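Local coordinates for DBF2 kinase activator protein MOB1 (Saccharomyces cerevisiae, PDB 2HJN) that activates the mitotic exit kinase DBF2, binding it so that the upstream kinase CDC15 can phosphorylate it in late anaphase, at residues C106-W119 with S129-W142. Numbering follows the deposited sequence.
Sequences CPRMIATNEYEYLW and SVSAPKYVECLMRW. With ZN (zinc ion), chain B.
The ring of Y135 on helix 132-147 is packed between M109 and W119, a worked example of how one aromatic residue can tie the loop and strand of 106-119 to a helix. M109, a selenomethionine, lays CG over one face of that ring, 3.6 Å from its centroid in a CH-pi contact. A bend at chi2 then carries CE along the rim to 3.4 Å from Y135 CD1, while SE rests against A132 CB. W119 turns an edge toward the Y135 face, planes at 73°, and makes an offset edge-to-face pair with W142, planes at 75°. Over the indole itself lies C138, whose CB sits 3.5 Å from W119 NE1.

Among polar links, A132 N donates to C106 O (3.0 Å), a nearly straight bond at the first turn of the helix, and S131 OG caps K134 N weakly. Two waters fill in: one accepts from M109 N and V130 N and lies close to E116 OE2 and Y117 O, which compete for its protons; the other bridges L118 O and Y135 OH. With an alanine at Y135, M109 and the W119 edge would probably lose their shared ring and this second water its hydroxyl partner.

C106 SG binds zinc at 2.3 Å; with C101, H183 and H188 it completes the Cys2His2 zinc site of the MOB1/phocein fold, beside which this helix begins.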
loop_
_atom_site.group_PDB
_atom_site.type_symbol
_atom_site.label_atom_id
_atom_site.label_comp_id
_atom_site.label_asym_id
_atom_site.label_seq_id
_atom_site.Cartn_x
_atom_site.Cartn_y
_atom_site.Cartn_z
ATOM N N CYS A 106 13.330 -3.405 -15.046
ATOM C CA CYS A 106 12.303 -3.706 -16.049
ATOM C C CYS A 106 12.417 -2.747 -17.250
ATOM O O CYS A 106 11.638 -1.768 -17.356
ATOM C CB CYS A 106 10.862 -3.685 -15.417
ATOM S SG CYS A 106 10.677 -4.639 -13.878
ATOM N N PRO A 107 13.364 -3.055 -18.197
ATOM C CA PRO A 107 13.582 -2.221 -19.372
ATOM C C PRO A 107 12.462 -2.195 -20.437
ATOM O O PRO A 107 12.522 -1.355 -21.322
ATOM C CB PRO A 107 14.908 -2.754 -19.976
ATOM C CG PRO A 107 15.126 -4.080 -19.400
ATOM C CD PRO A 107 14.287 -4.223 -18.142
ATOM N N ARG A 108 11.496 -3.115 -20.354
ATOM C CA ARG A 108 10.370 -3.168 -21.248
ATOM C C ARG A 108 9.115 -3.446 -20.399
ATOM O O ARG A 108 9.176 -4.120 -19.355
ATOM C CB ARG A 108 10.516 -4.295 -22.279
ATOM C CG ARG A 108 11.615 -4.108 -23.335
ATOM C CD ARG A 108 11.636 -5.375 -24.263
ATOM N NE ARG A 108 11.773 -6.627 -23.494
ATOM C CZ ARG A 108 11.305 -7.829 -23.865
ATOM N NH1 ARG A 108 10.634 -7.974 -25.014
ATOM N NH2 ARG A 108 11.500 -8.894 -23.071
HETATM N N MSE A 109 7.978 -2.985 -20.880
HETATM C CA MSE A 109 6.712 -3.271 -20.168
HETATM C C MSE A 109 6.257 -4.664 -20.606
HETATM O O MSE A 109 5.620 -4.811 -21.648
HETATM C CB MSE A 109 5.669 -2.173 -20.449
HETATM C CG MSE A 109 4.307 -2.405 -19.820
HETATM SE SE MSE A 109 4.369 -2.371 -17.842
HETATM C CE MSE A 109 2.433 -2.296 -17.756
ATOM N N ILE A 110 6.585 -5.687 -19.815
ATOM C CA ILE A 110 6.275 -7.063 -20.185
ATOM C C ILE A 110 5.417 -7.800 -19.147
ATOM O O ILE A 110 5.278 -7.342 -18.016
ATOM C CB ILE A 110 7.549 -7.861 -20.544
ATOM C CG1 ILE A 110 8.474 -7.986 -19.309
ATOM C CG2 ILE A 110 8.282 -7.115 -21.698
ATOM C CD1 ILE A 110 9.697 -8.799 -19.486
ATOM N N ALA A 111 4.843 -8.940 -19.555
ATOM C CA ALA A 111 4.048 -9.778 -18.671
ATOM C C ALA A 111 4.427 -11.138 -19.141
ATOM O O ALA A 111 3.758 -11.677 -20.024
ATOM C CB ALA A 111 2.547 -9.523 -18.915
ATOM N N THR A 112 5.509 -11.660 -18.558
ATOM C CA THR A 112 6.385 -12.684 -19.143
ATOM C C THR A 112 6.979 -12.304 -20.493
ATOM O O THR A 112 6.564 -11.320 -21.099
ATOM C CB THR A 112 5.701 -14.049 -19.330
ATOM O OG1 THR A 112 4.820 -13.974 -20.441
ATOM C CG2 THR A 112 4.914 -14.486 -18.036
ATOM N N ASN A 113 7.931 -13.108 -20.978
ATOM C CA ASN A 113 8.532 -12.827 -22.301
ATOM C C ASN A 113 7.644 -13.054 -23.552
ATOM O O ASN A 113 8.069 -12.727 -24.668
ATOM C CB ASN A 113 9.904 -13.489 -22.437
ATOM C CG ASN A 113 10.963 -12.839 -21.531
ATOM O OD1 ASN A 113 11.063 -11.613 -21.468
ATOM N ND2 ASN A 113 11.758 -13.656 -20.840
ATOM N N GLU A 114 6.412 -13.534 -23.382
ATOM C CA GLU A 114 5.486 -13.663 -24.519
ATOM C C GLU A 114 4.652 -12.413 -24.828
ATOM O O GLU A 114 4.061 -12.346 -25.908
ATOM C CB GLU A 114 4.535 -14.887 -24.399
ATOM C CG GLU A 114 5.178 -16.254 -23.924
ATOM C CD GLU A 114 6.571 -16.574 -24.466
ATOM O OE1 GLU A 114 6.691 -16.970 -25.645
ATOM O OE2 GLU A 114 7.559 -16.498 -23.690
ATOM N N TYR A 115 4.547 -11.477 -23.876
ATOM C CA TYR A 115 3.727 -10.280 -24.060
ATOM C C TYR A 115 4.501 -9.025 -23.726
ATOM O O TYR A 115 4.983 -8.891 -22.610
ATOM C CB TYR A 115 2.483 -10.316 -23.161
ATOM C CG TYR A 115 1.545 -11.440 -23.512
ATOM C CD1 TYR A 115 1.744 -12.720 -23.022
ATOM C CD2 TYR A 115 0.471 -11.222 -24.369
ATOM C CE1 TYR A 115 0.886 -13.776 -23.377
ATOM C CE2 TYR A 115 -0.381 -12.267 -24.740
ATOM C CZ TYR A 115 -0.178 -13.519 -24.240
ATOM O OH TYR A 115 -1.058 -14.520 -24.618
ATOM N N GLU A 116 4.602 -8.119 -24.693
ATOM C CA GLU A 116 5.156 -6.769 -24.471
ATOM C C GLU A 116 4.060 -5.732 -24.780
ATOM O O GLU A 116 3.368 -5.853 -25.816
ATOM C CB GLU A 116 6.440 -6.537 -25.303
ATOM C CG GLU A 116 6.875 -5.096 -25.168
ATOM C CD GLU A 116 8.228 -4.737 -25.705
ATOM O OE1 GLU A 116 8.835 -5.530 -26.471
ATOM O OE2 GLU A 116 8.660 -3.599 -25.375
ATOM N N TYR A 117 3.852 -4.759 -23.892
ATOM C CA TYR A 117 2.865 -3.695 -24.134
ATOM C C TYR A 117 3.516 -2.374 -24.461
ATOM O O TYR A 117 4.484 -2.004 -23.837
ATOM C CB TYR A 117 1.901 -3.518 -22.937
ATOM C CG TYR A 117 1.251 -4.819 -22.536
ATOM C CD1 TYR A 117 1.631 -5.478 -21.388
ATOM C CD2 TYR A 117 0.277 -5.406 -23.350
ATOM C CE1 TYR A 117 1.010 -6.716 -21.038
ATOM C CE2 TYR A 117 -0.343 -6.576 -23.006
ATOM C CZ TYR A 117 0.031 -7.237 -21.873
ATOM O OH TYR A 117 -0.578 -8.431 -21.556
ATOM N N LEU A 118 2.956 -1.659 -25.429
ATOM C CA LEU A 118 3.584 -0.483 -26.021
ATOM C C LEU A 118 2.761 0.767 -25.751
ATOM O O LEU A 118 1.547 0.666 -25.491
ATOM C CB LEU A 118 3.746 -0.689 -27.548
ATOM C CG LEU A 118 4.331 -1.979 -28.087
ATOM C CD1 LEU A 118 4.209 -2.063 -29.641
ATOM C CD2 LEU A 118 5.766 -2.171 -27.689
ATOM N N TRP A 119 3.414 1.942 -25.768
ATOM C CA TRP A 119 2.726 3.242 -25.513
ATOM C C TRP A 119 2.933 4.206 -26.675
ATOM O O TRP A 119 4.058 4.415 -27.107
ATOM C CB TRP A 119 3.250 3.924 -24.217
ATOM C CG TRP A 119 2.426 5.125 -23.733
ATOM C CD1 TRP A 119 2.772 6.456 -23.790
ATOM C CD2 TRP A 119 1.111 5.081 -23.183
ATOM N NE1 TRP A 119 1.762 7.220 -23.275
ATOM C CE2 TRP A 119 0.724 6.405 -22.913
ATOM C CE3 TRP A 119 0.217 4.031 -22.882
ATOM C CZ2 TRP A 119 -0.515 6.720 -22.353
ATOM C CZ3 TRP A 119 -1.024 4.339 -22.332
ATOM C CH2 TRP A 119 -1.380 5.673 -22.071
ATOM N N SER A 129 8.109 0.549 -27.523
ATOM C CA SER A 129 8.741 -0.006 -26.338
ATOM C C SER A 129 9.270 1.095 -25.349
ATOM O O SER A 129 9.955 2.074 -25.746
ATOM C CB SER A 129 9.865 -0.958 -26.806
ATOM O OG SER A 129 10.764 -1.312 -25.760
ATOM N N VAL A 130 8.896 0.940 -24.071
ATOM C CA VAL A 130 9.292 1.820 -22.964
ATOM C C VAL A 130 9.499 0.968 -21.690
ATOM O O VAL A 130 9.048 -0.177 -21.611
ATOM C CB VAL A 130 8.228 2.991 -22.680
ATOM C CG1 VAL A 130 8.157 3.973 -23.839
ATOM C CG2 VAL A 130 6.831 2.457 -22.370
ATOM N N SER A 131 10.207 1.502 -20.695
ATOM C CA SER A 131 10.516 0.712 -19.447
ATOM C C SER A 131 9.184 0.538 -18.706
ATOM O O SER A 131 8.253 1.296 -18.990
ATOM C CB SER A 131 11.542 1.455 -18.599
ATOM O OG SER A 131 10.963 2.608 -17.987
ATOM N N ALA A 132 9.048 -0.425 -17.797
ATOM C CA ALA A 132 7.733 -0.646 -17.138
ATOM C C ALA A 132 7.324 0.603 -16.342
ATOM O O ALA A 132 6.201 1.048 -16.425
ATOM C CB ALA A 132 7.772 -1.870 -16.209
ATOM N N PRO A 133 8.233 1.172 -15.536
ATOM C CA PRO A 133 7.737 2.350 -14.757
ATOM C C PRO A 133 7.380 3.596 -15.600
ATOM O O PRO A 133 6.506 4.371 -15.214
ATOM C CB PRO A 133 8.889 2.624 -13.807
ATOM C CG PRO A 133 10.133 2.131 -14.609
ATOM C CD PRO A 133 9.642 0.872 -15.235
ATOM N N LYS A 134 8.046 3.796 -16.754
ATOM C CA LYS A 134 7.651 4.851 -17.672
ATOM C C LYS A 134 6.269 4.606 -18.246
ATOM O O LYS A 134 5.474 5.528 -18.298
ATOM C CB LYS A 134 8.671 5.025 -18.829
ATOM C CG LYS A 134 8.313 6.165 -19.815
ATOM C CD LYS A 134 8.715 7.490 -19.130
ATOM C CE LYS A 134 8.705 8.661 -20.053
ATOM N NZ LYS A 134 9.423 9.763 -19.352
ATOM N N TYR A 135 6.020 3.370 -18.690
ATOM C CA TYR A 135 4.732 2.904 -19.159
ATOM C C TYR A 135 3.608 3.177 -18.118
ATOM O O TYR A 135 2.590 3.815 -18.417
ATOM C CB TYR A 135 4.790 1.391 -19.459
ATOM C CG TYR A 135 3.477 0.903 -20.057
ATOM C CD1 TYR A 135 2.364 0.722 -19.235
ATOM C CD2 TYR A 135 3.318 0.707 -21.421
ATOM C CE1 TYR A 135 1.167 0.318 -19.721
ATOM C CE2 TYR A 135 2.089 0.284 -21.937
ATOM C CZ TYR A 135 1.016 0.110 -21.059
ATOM O OH TYR A 135 -0.238 -0.288 -21.477
ATOM N N VAL A 136 3.845 2.709 -16.894
ATOM C CA VAL A 136 2.839 2.785 -15.822
ATOM C C VAL A 136 2.530 4.242 -15.460
ATOM O O VAL A 136 1.362 4.662 -15.435
ATOM C CB VAL A 136 3.253 1.917 -14.592
ATOM C CG1 VAL A 136 2.203 2.056 -13.411
ATOM C CG2 VAL A 136 3.340 0.470 -15.018
ATOM N N GLU A 137 3.588 5.033 -15.322
ATOM C CA GLU A 137 3.455 6.457 -15.121
ATOM C C GLU A 137 2.587 7.136 -16.169
ATOM O O GLU A 137 1.640 7.841 -15.817
ATOM C CB GLU A 137 4.857 7.114 -15.019
ATOM C CG GLU A 137 4.856 8.628 -14.812
ATOM C CD GLU A 137 4.481 9.065 -13.405
ATOM O OE1 GLU A 137 4.849 8.351 -12.474
ATOM O OE2 GLU A 137 3.851 10.143 -13.216
ATOM N N CYS A 138 2.937 6.977 -17.455
ATOM C CA CYS A 138 2.198 7.571 -18.580
ATOM C C CYS A 138 0.731 7.123 -18.588
ATOM O O CYS A 138 -0.183 7.940 -18.809
ATOM C CB CYS A 138 2.859 7.128 -19.901
ATOM S SG CYS A 138 4.475 7.952 -20.271
ATOM N N LEU A 139 0.509 5.812 -18.424
ATOM C CA LEU A 139 -0.827 5.249 -18.450
ATOM C C LEU A 139 -1.678 5.797 -17.332
ATOM O O LEU A 139 -2.817 6.190 -17.589
ATOM C CB LEU A 139 -0.850 3.710 -18.363
ATOM C CG LEU A 139 -2.142 2.882 -18.285
ATOM C CD1 LEU A 139 -1.855 1.418 -18.653
ATOM C CD2 LEU A 139 -2.718 2.784 -16.918
HETATM N N MSE A 140 -1.169 5.760 -16.101
HETATM C CA MSE A 140 -1.953 6.218 -14.922
HETATM C C MSE A 140 -2.240 7.710 -15.001
HETATM O O MSE A 140 -3.352 8.122 -14.708
HETATM C CB MSE A 140 -1.223 5.915 -13.623
HETATM C CG MSE A 140 -1.016 4.417 -13.386
HETATM SE SE MSE A 140 -2.697 3.343 -13.174
HETATM C CE MSE A 140 -2.737 3.548 -11.238
ATOM N N ARG A 141 -1.252 8.527 -15.380
ATOM C CA ARG A 141 -1.482 9.981 -15.591
ATOM C C ARG A 141 -2.503 10.220 -16.724
ATOM O O ARG A 141 -3.276 11.147 -16.654
ATOM C CB ARG A 141 -0.179 10.760 -15.922
ATOM C CG ARG A 141 0.861 10.975 -14.752
ATOM C CD ARG A 141 0.304 11.426 -13.367
ATOM N NE ARG A 141 -0.389 10.372 -12.590
ATOM C CZ ARG A 141 0.178 9.378 -11.926
ATOM N NH1 ARG A 141 1.489 9.184 -11.917
ATOM N NH2 ARG A 141 -0.593 8.530 -11.269
ATOM N N TRP A 142 -2.475 9.390 -17.762
ATOM C CA TRP A 142 -3.512 9.460 -18.834
ATOM C C TRP A 142 -4.934 9.145 -18.277
ATOM O O TRP A 142 -5.937 9.817 -18.636
ATOM C CB TRP A 142 -3.155 8.556 -20.040
ATOM C CG TRP A 142 -4.245 8.534 -21.096
ATOM C CD1 TRP A 142 -4.417 9.398 -22.142
ATOM C CD2 TRP A 142 -5.306 7.600 -21.159
ATOM N NE1 TRP A 142 -5.528 9.030 -22.888
ATOM C CE2 TRP A 142 -6.103 7.935 -22.290
ATOM C CE3 TRP A 142 -5.643 6.469 -20.398
ATOM C CZ2 TRP A 142 -7.246 7.216 -22.634
ATOM C CZ3 TRP A 142 -6.822 5.766 -20.734
ATOM C CH2 TRP A 142 -7.580 6.123 -21.859
HETATM ZN ZN ZN B . 8.629 -3.883 -13.043
HETATM O O HOH W 1 7.423 -1.990 -23.722
HETATM O O HOH W 2 -0.718 0.174 -24.289
#